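Local coordinates for protein amine Dehydrogenase (Pseudomonas putida, PDB 1JMX) that probably forms part of a quinohemoprotein enzyme that oxidises amines with a quinone cofactor and hands the electrons on to heme c, at residues Thr17-Leu23 against Cys37-Phe43; Arg276-Tyr280 against Phe321-Leu326. One frame throughout, in Å; residues are numbered along the deposited sequence.

Contact 1 of 2, residues Thr17-Leu23 against Cys37-Phe43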
ATOM      1  N   THR B  17      16.065 -17.218  14.754  1.00 15.44           N
ATOM      2  CA  THR B  17      15.570 -17.947  13.604  1.00 15.70           C
ATOM      3  C   THR B  17      15.874 -17.121  12.347  1.00 15.91           C
ATOM      4  O   THR B  17      15.827 -15.895  12.352  1.00 13.77           O
ATOM      5  CB  THR B  17      14.088 -18.372  13.759  1.00 15.18           C
ATOM      6  OG1 THR B  17      13.258 -17.219  13.923  1.00 15.95           O
ATOM      7  CG2 THR B  17      13.938 -19.284  14.981  1.00 13.74           C
ATOM      8  N   ASN B  18      16.208 -17.843  11.291  1.00 17.57           N
ATOM      9  CA  ASN B  18      16.646 -17.313  10.013  1.00 19.92           C
ATOM     10  C   ASN B  18      15.635 -17.738   8.964  1.00 20.22           C
ATOM     11  O   ASN B  18      15.073 -18.826   9.075  1.00 18.32           O
ATOM     12  CB  ASN B  18      18.001 -17.958   9.762  1.00 19.33           C
ATOM     13  CG  ASN B  18      18.654 -17.472   8.548  1.00 23.39           C
ATOM     14  OD1 ASN B  18      19.296 -16.430   8.551  1.00 23.29           O
ATOM     15  ND2 ASN B  18      18.543 -18.249   7.481  1.00 30.08           N
ATOM     16  N   TYR B  19      15.563 -17.001   7.856  1.00 22.11           N
ATOM     17  CA  TYR B  19      14.550 -17.294   6.851  1.00 22.93           C
ATOM     18  C   TYR B  19      14.241 -18.633   6.234  1.00 26.16           C
ATOM     19  O   TYR B  19      13.078 -19.080   6.380  1.00 31.68           O
ATOM     20  CB  TYR B  19      14.412 -16.245   5.757  1.00 21.66           C
ATOM     21  CG  TYR B  19      12.939 -15.994   5.535  1.00 17.22           C
ATOM     22  CD1 TYR B  19      12.320 -14.890   6.101  1.00 14.54           C
ATOM     23  CD2 TYR B  19      12.138 -16.927   4.857  1.00 16.18           C
ATOM     24  CE1 TYR B  19      10.955 -14.715   6.011  1.00 15.49           C
ATOM     25  CE2 TYR B  19      10.770 -16.765   4.767  1.00 14.63           C
ATOM     26  CZ  TYR B  19      10.187 -15.655   5.347  1.00 13.65           C
ATOM     27  OH  TYR B  19       8.833 -15.471   5.265  1.00 14.88           O
ATOM     28  N   PRO B  20      15.201 -19.278   5.510  1.00 23.58           N
ATOM     29  CA  PRO B  20      14.868 -20.584   4.904  1.00 21.41           C
ATOM     30  C   PRO B  20      13.936 -21.312   5.887  1.00 19.97           C
ATOM     31  O   PRO B  20      12.718 -21.335   5.688  1.00 20.69           O
ATOM     32  CB  PRO B  20      16.241 -21.237   4.740  1.00 21.61           C
ATOM     33  CG  PRO B  20      17.126 -20.081   4.499  1.00 19.55           C
ATOM     34  CD  PRO B  20      16.654 -19.053   5.504  1.00 20.48           C
ATOM     35  N   ASN B  21      14.490 -21.642   7.051  1.00 17.96           N
ATOM     36  CA  ASN B  21      13.770 -22.247   8.165  1.00 15.71           C
ATOM     37  C   ASN B  21      14.780 -22.796   9.151  1.00 14.75           C
ATOM     38  O   ASN B  21      14.698 -23.944   9.553  1.00 15.20           O
ATOM     39  CB  ASN B  21      12.794 -23.338   7.721  1.00 15.46           C
ATOM     40  CG  ASN B  21      11.603 -23.447   8.648  1.00 14.64           C
ATOM     41  OD1 ASN B  21      11.370 -22.562   9.468  1.00 13.05           O
ATOM     42  ND2 ASN B  21      10.837 -24.518   8.517  1.00 14.38           N
ATOM     43  N   ASN B  22      15.736 -21.958   9.534  1.00 14.65           N
ATOM     44  CA  ASN B  22      16.784 -22.369  10.461  1.00 15.27           C
ATOM     45  C   ASN B  22      16.617 -21.765  11.843  1.00 14.73           C
ATOM     46  O   ASN B  22      16.018 -20.704  12.016  1.00 15.36           O
ATOM     47  CB  ASN B  22      18.179 -21.924   9.984  1.00 15.92           C
ATOM     48  CG  ASN B  22      18.418 -22.149   8.511  1.00 18.60           C
ATOM     49  OD1 ASN B  22      18.053 -23.186   7.953  1.00 20.54           O
ATOM     50  ND2 ASN B  22      19.067 -21.172   7.869  1.00 19.50           N
ATOM     51  N   LEU B  23      17.204 -22.447  12.812  1.00 14.54           N
ATOM     52  CA  LEU B  23      17.241 -21.992  14.188  1.00 15.50           C
ATOM     53  C   LEU B  23      18.725 -22.143  14.451  1.00 15.32           C
ATOM     54  O   LEU B  23      19.278 -23.230  14.312  1.00 17.24           O
ATOM     55  CB  LEU B  23      16.431 -22.898  15.117  1.00 16.02           C
ATOM     56  CG  LEU B  23      16.375 -22.494  16.598  1.00 18.54           C
ATOM     57  CD1 LEU B  23      15.170 -23.138  17.258  1.00 19.02           C
ATOM     58  CD2 LEU B  23      17.656 -22.893  17.337  1.00 19.24           C
ATOM     59  N   CYS B  37      20.046 -25.662  13.286  1.00 19.72           N
ATOM     60  CA  CYS B  37      19.038 -26.706  13.212  1.00 19.04           C
ATOM     61  C   CYS B  37      18.063 -26.325  12.115  1.00 19.44           C
ATOM     62  O   CYS B  37      17.636 -25.177  12.034  1.00 20.12           O
ATOM     63  CB  CYS B  37      18.241 -26.813  14.525  1.00 18.86           C
ATOM     64  SG  CYS B  37      19.093 -27.355  16.048  1.00 18.80           S
ATOM     65  N   VAL B  38      17.744 -27.267  11.243  1.00 20.05           N
ATOM     66  CA  VAL B  38      16.762 -26.997  10.209  1.00 20.39           C
ATOM     67  C   VAL B  38      15.409 -27.300  10.860  1.00 20.24           C
ATOM     68  O   VAL B  38      15.249 -28.308  11.559  1.00 20.20           O
ATOM     69  CB  VAL B  38      16.975 -27.871   8.963  1.00 20.55           C
ATOM     70  CG1 VAL B  38      15.903 -27.588   7.932  1.00 19.66           C
ATOM     71  CG2 VAL B  38      18.341 -27.592   8.373  1.00 21.80           C
ATOM     72  N   MET B  39      14.471 -26.375  10.702  1.00 19.07           N
ATOM     73  CA  MET B  39      13.151 -26.527  11.274  1.00 16.71           C
ATOM     74  C   MET B  39      12.144 -27.132  10.310  1.00 15.54           C
ATOM     75  O   MET B  39      12.266 -27.010   9.090  1.00 15.47           O
ATOM     76  CB  MET B  39      12.663 -25.198  11.842  1.00 17.52           C
ATOM     77  CG  MET B  39      13.452 -24.773  13.056  1.00 16.98           C
ATOM     78  SD  MET B  39      12.663 -23.444  13.918  1.00 20.64           S
ATOM     79  CE  MET B  39      12.801 -22.135  12.687  1.00 18.39           C
ATOM     80  N   PRO B  40      11.148 -27.838  10.859  1.00 14.66           N
ATOM     81  CA  PRO B  40      10.113 -28.480  10.057  1.00 14.49           C
ATOM     82  C   PRO B  40       9.118 -27.503   9.448  1.00 14.01           C
ATOM     83  O   PRO B  40       8.886 -26.413   9.965  1.00 12.68           O
ATOM     84  CB  PRO B  40       9.444 -29.404  11.065  1.00 13.80           C
ATOM     85  CG  PRO B  40       9.534 -28.617  12.328  1.00 14.29           C
ATOM     86  CD  PRO B  40      10.936 -28.098  12.296  1.00 14.69           C
ATOM     87  N   ASP B  41       8.531 -27.930   8.341  1.00 13.96           N
ATOM     88  CA  ASP B  41       7.542 -27.154   7.611  1.00 16.68           C
ATOM     89  C   ASP B  41       8.061 -25.826   7.047  1.00 15.58           C
ATOM     90  O   ASP B  41       9.149 -25.796   6.461  1.00 14.89           O
ATOM     91  CB  ASP B  41       6.272 -27.008   8.458  1.00 16.56           C
ATOM     92  CG  ASP B  41       5.653 -28.359   8.804  1.00 17.75           C
ATOM     93  OD1 ASP B  41       5.821 -29.316   8.015  1.00 16.49           O
ATOM     94  OD2 ASP B  41       5.012 -28.473   9.870  1.00 19.08           O
ATOM     95  N   LYS B  42       7.299 -24.747   7.203  1.00 16.09           N
ATOM     96  CA  LYS B  42       7.703 -23.451   6.668  1.00 15.29           C
ATOM     97  C   LYS B  42       7.927 -22.403   7.757  1.00 14.92           C
ATOM     98  O   LYS B  42       7.410 -22.529   8.859  1.00 14.38           O
ATOM     99  CB  LYS B  42       6.663 -22.968   5.653  1.00 16.91           C
ATOM    100  CG  LYS B  42       6.469 -23.916   4.465  1.00 20.62           C
ATOM    101  CD  LYS B  42       7.688 -23.893   3.548  1.00 25.57           C
ATOM    102  CE  LYS B  42       7.686 -25.023   2.514  1.00 30.01           C
ATOM    103  NZ  LYS B  42       6.620 -24.894   1.462  1.00 34.18           N
ATOM    104  N   PHE B  43       8.721 -21.383   7.429  1.00 14.54           N
ATOM    105  CA  PHE B  43       9.060 -20.285   8.340  1.00 14.15           C
ATOM    106  C   PHE B  43       7.972 -19.217   8.385  1.00 13.60           C
ATOM    107  O   PHE B  43       7.280 -18.984   7.398  1.00 14.19           O
ATOM    108  CB  PHE B  43      10.382 -19.644   7.897  1.00 13.71           C
ATOM    109  CG  PHE B  43      10.909 -18.583   8.839  1.00 13.68           C
ATOM    110  CD1 PHE B  43      11.763 -18.925   9.885  1.00 12.24           C
ATOM    111  CD2 PHE B  43      10.580 -17.240   8.655  1.00 11.68           C
ATOM    112  CE1 PHE B  43      12.284 -17.954  10.730  1.00 11.49           C
ATOM    113  CE2 PHE B  43      11.095 -16.264   9.493  1.00 12.46           C
ATOM    114  CZ  PHE B  43      11.954 -16.623  10.536  1.00 12.96           C
TER
HETATM  115  O   HOH W   1       6.523 -16.493   5.800  1.00 19.30           O
HETATM  116  O   HOH W   2      10.262 -21.632   4.647  1.00 14.91           O

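Contact 2 of 2, residues Arg276-Tyr280 against Phe321-Leu326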
ATOM      1  N   ARG B 276      18.196   4.004  14.243  1.00 15.87           N
ATOM      2  CA  ARG B 276      19.312   4.412  15.091  1.00 15.95           C
ATOM      3  C   ARG B 276      19.188   3.616  16.384  1.00 15.60           C
ATOM      4  O   ARG B 276      18.104   3.146  16.727  1.00 16.50           O
ATOM      5  CB  ARG B 276      19.247   5.902  15.451  1.00 16.40           C
ATOM      6  CG  ARG B 276      19.721   6.858  14.376  1.00 17.33           C
ATOM      7  CD  ARG B 276      20.196   8.170  14.996  1.00 17.42           C
ATOM      8  NE  ARG B 276      19.256   8.673  15.996  1.00 19.06           N
ATOM      9  CZ  ARG B 276      19.456   9.757  16.742  1.00 20.04           C
ATOM     10  NH1 ARG B 276      20.565  10.470  16.603  1.00 19.90           N
ATOM     11  NH2 ARG B 276      18.563  10.110  17.656  1.00 20.31           N
ATOM     12  N   LEU B 277      20.299   3.441  17.083  1.00 15.71           N
ATOM     13  CA  LEU B 277      20.288   2.748  18.362  1.00 15.74           C
ATOM     14  C   LEU B 277      20.412   3.892  19.367  1.00 15.89           C
ATOM     15  O   LEU B 277      21.411   4.602  19.366  1.00 17.79           O
ATOM     16  CB  LEU B 277      21.500   1.816  18.479  1.00 16.32           C
ATOM     17  CG  LEU B 277      21.467   0.574  19.390  1.00 18.00           C
ATOM     18  CD1 LEU B 277      22.898   0.125  19.657  1.00 17.28           C
ATOM     19  CD2 LEU B 277      20.769   0.838  20.706  1.00 17.42           C
ATOM     20  N   ALA B 278      19.392   4.110  20.188  1.00 15.33           N
ATOM     21  CA  ALA B 278      19.445   5.195  21.160  1.00 15.51           C
ATOM     22  C   ALA B 278      19.581   4.699  22.593  1.00 17.32           C
ATOM     23  O   ALA B 278      19.015   3.675  22.969  1.00 17.55           O
ATOM     24  CB  ALA B 278      18.239   6.095  21.022  1.00 15.43           C
ATOM     25  N   LYS B 279      20.306   5.473  23.392  1.00 17.09           N
ATOM     26  CA  LYS B 279      20.580   5.171  24.789  1.00 17.29           C
ATOM     27  C   LYS B 279      19.941   6.282  25.607  1.00 17.47           C
ATOM     28  O   LYS B 279      20.286   7.445  25.432  1.00 18.05           O
ATOM     29  CB  LYS B 279      22.100   5.162  24.993  1.00 18.26           C
ATOM     30  CG  LYS B 279      22.576   4.705  26.338  1.00 18.71           C
ATOM     31  CD  LYS B 279      24.084   4.521  26.299  1.00 20.61           C
ATOM     32  CE  LYS B 279      24.627   4.187  27.680  1.00 21.85           C
ATOM     33  NZ  LYS B 279      26.082   3.874  27.658  1.00 23.86           N
ATOM     34  N   TYR B 280      18.980   5.934  26.458  1.00 17.28           N
ATOM     35  CA  TYR B 280      18.293   6.929  27.270  1.00 18.64           C
ATOM     36  C   TYR B 280      18.482   6.787  28.765  1.00 20.79           C
ATOM     37  O   TYR B 280      18.662   5.685  29.286  1.00 21.87           O
ATOM     38  CB  TYR B 280      16.791   6.909  26.998  1.00 16.82           C
ATOM     39  CG  TYR B 280      16.416   7.499  25.680  1.00 15.94           C
ATOM     40  CD1 TYR B 280      16.483   6.740  24.516  1.00 14.97           C
ATOM     41  CD2 TYR B 280      16.020   8.823  25.584  1.00 14.56           C
ATOM     42  CE1 TYR B 280      16.169   7.290  23.284  1.00 15.50           C
ATOM     43  CE2 TYR B 280      15.704   9.385  24.359  1.00 16.10           C
ATOM     44  CZ  TYR B 280      15.783   8.614  23.211  1.00 16.25           C
ATOM     45  OH  TYR B 280      15.502   9.175  21.996  1.00 16.00           O
ATOM     46  N   PHE B 321      27.227  -4.776  19.807  1.00 18.02           N
ATOM     47  CA  PHE B 321      27.597  -3.470  20.315  1.00 17.94           C
ATOM     48  C   PHE B 321      28.117  -3.493  21.738  1.00 18.60           C
ATOM     49  O   PHE B 321      27.802  -4.387  22.526  1.00 18.28           O
ATOM     50  CB  PHE B 321      26.388  -2.534  20.296  1.00 17.57           C
ATOM     51  CG  PHE B 321      26.187  -1.821  19.001  1.00 18.74           C
ATOM     52  CD1 PHE B 321      25.748  -2.503  17.874  1.00 18.42           C
ATOM     53  CD2 PHE B 321      26.425  -0.449  18.910  1.00 19.01           C
ATOM     54  CE1 PHE B 321      25.549  -1.830  16.671  1.00 20.27           C
ATOM     55  CE2 PHE B 321      26.228   0.234  17.706  1.00 18.85           C
ATOM     56  CZ  PHE B 321      25.791  -0.456  16.590  1.00 19.77           C
ATOM     57  N   ASN B 322      28.950  -2.503  22.042  1.00 19.10           N
ATOM     58  CA  ASN B 322      29.465  -2.314  23.385  1.00 17.94           C
ATOM     59  C   ASN B 322      28.419  -1.329  23.862  1.00 17.73           C
ATOM     60  O   ASN B 322      28.272  -0.261  23.269  1.00 17.81           O
ATOM     61  CB  ASN B 322      30.832  -1.637  23.355  1.00 19.96           C
ATOM     62  CG  ASN B 322      31.367  -1.352  24.744  1.00 19.20           C
ATOM     63  OD1 ASN B 322      30.768  -0.607  25.514  1.00 20.18           O
ATOM     64  ND2 ASN B 322      32.500  -1.952  25.069  1.00 21.86           N
ATOM     65  N   PRO B 323      27.643  -1.684  24.894  1.00 17.56           N
ATOM     66  CA  PRO B 323      26.612  -0.764  25.381  1.00 18.23           C
ATOM     67  C   PRO B 323      27.117   0.536  26.024  1.00 20.09           C
ATOM     68  O   PRO B 323      26.408   1.542  26.028  1.00 18.69           O
ATOM     69  CB  PRO B 323      25.816  -1.633  26.354  1.00 16.69           C
ATOM     70  CG  PRO B 323      26.844  -2.549  26.891  1.00 16.94           C
ATOM     71  CD  PRO B 323      27.642  -2.932  25.672  1.00 16.00           C
ATOM     72  N   ASP B 324      28.341   0.518  26.549  1.00 22.33           N
ATOM     73  CA  ASP B 324      28.915   1.705  27.189  1.00 24.97           C
ATOM     74  C   ASP B 324      29.333   2.744  26.158  1.00 24.35           C
ATOM     75  O   ASP B 324      28.908   3.895  26.220  1.00 25.61           O
ATOM     76  CB  ASP B 324      30.125   1.333  28.052  1.00 27.59           C
ATOM     77  CG  ASP B 324      29.790   0.304  29.113  1.00 30.85           C
ATOM     78  OD1 ASP B 324      28.790   0.499  29.842  1.00 33.13           O
ATOM     79  OD2 ASP B 324      30.523  -0.706  29.205  1.00 33.80           O
ATOM     80  N   THR B 325      30.157   2.326  25.205  1.00 22.75           N
ATOM     81  CA  THR B 325      30.623   3.225  24.168  1.00 23.06           C
ATOM     82  C   THR B 325      29.598   3.406  23.054  1.00 22.70           C
ATOM     83  O   THR B 325      29.673   4.369  22.305  1.00 22.95           O
ATOM     84  CB  THR B 325      31.962   2.733  23.569  1.00 23.36           C
ATOM     85  OG1 THR B 325      31.780   1.446  22.967  1.00 23.70           O
ATOM     86  CG2 THR B 325      33.024   2.616  24.660  1.00 24.18           C
ATOM     87  N   LEU B 326      28.620   2.501  22.981  1.00 23.07           N
ATOM     88  CA  LEU B 326      27.574   2.508  21.943  1.00 21.95           C
ATOM     89  C   LEU B 326      28.158   2.345  20.531  1.00 22.23           C
ATOM     90  O   LEU B 326      27.703   2.977  19.570  1.00 22.32           O
ATOM     91  CB  LEU B 326      26.682   3.762  22.012  1.00 20.76           C
ATOM     92  CG  LEU B 326      25.205   3.565  22.405  1.00 20.64           C
ATOM     93  CD1 LEU B 326      24.331   4.609  21.720  1.00 17.61           C
ATOM     94  CD2 LEU B 326      24.731   2.181  22.018  1.00 20.10           C
TER

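Contact 1 of 2, residues Thr17-Leu23 against Cys37-Phe43
Two projections interlock here. The Asn21 side chain is a plug in the hollow of the curving Met39-Phe43 loop: ND2 makes a weak hydrogen bond to Pro40 O (3.1 Å), while OD1, held by Asn61, lies 3.4 Å from Phe43 CA. A short amide suits such a cup lined with peptide groups. In return, Phe43 pushes its ring into the hollow beneath the turn joining strands 12-18 and 22-27. Tyr19 CA lies over one ring face, 4.2 Å from the centroid in a CH-pi contact, and Thr17 OG1, hydrogen-bonded to Gly46 and Thr342, meets the edge at CE1 (3.4 Å). In this beta-propeller blade, outermost strand 32-38 here gives way to the linker toward the next blade. Antiparallel pairing of Leu23 with Cys37 (N to O 2.9 Å, O to N 2.7 Å) continues as Met39 N to Asn21 O, 2.7 Å. Flexible Met39 fills the gap between plug and sheet, its CE 3.8 Å from Thr17 CG2 and its SD 4.0 Å from Leu23 CB. Cys37 forms a disulfide with Cys75. One water bridges Tyr19 OH and Phe43 O; that hydroxyl also bonds an acidic side chain of a neighbouring subunit.

Contact 2 of 2, residues Arg276-Tyr280 against Phe321-Leu326
This contact belongs to the interface between two consecutive blades of a beta-propeller: strand 276-281 of one blade packs against the turn that leads from strand 317-322 to strand 327-333 in the next. Leu277 and Lys279, two apart on the strand, both project toward that turn. Leu277 CD1 sits over a face of the Phe321 ring, 3.8 Å from its centroid, a CH-pi contact, and also lies 3.6 Å from Leu326 CD2, so branched and aromatic side chains close the gap without polar atoms. Lys279 is fully extended, which carries its ammonium to the turn's carbonyls: NZ bonds Pro323 O at 2.9 Å and, weakly, Asp324 O at 3.2 Å. Its aliphatic stem lies by Leu326, with CB 4.0 Å from CD1. Asn322 shapes the turn, OD1 accepting from Thr325 N (3.0 Å) in an Asx motif, and Leu326 takes a left-handed backbone conformation as the chain reverses. Here a lysine bond to the turn is added to apolar side chains packed between successive blades, a packing typical of the beta-propeller fold.

In the fold
From the N terminus, the chain first builds strands 12-18, 22-27 and 32-38, and contact 1 closes a short loop of 13 residues within this one blade before the chain moves on round the ring. Contact 2 opens much later and spans 40 residues, from the sixth group of strands to the seventh, tying one blade to its successor. The two loops are in series, neither nested nor crossed, and their nearest atoms are about 17 Å apart. They do not touch; what relates them is the ring of blades: beyond contact 2 the chain finishes strand 327-333, then adds strand 345-348 beside strand 12-18, the join of both termini that closes a seven-bladed propeller.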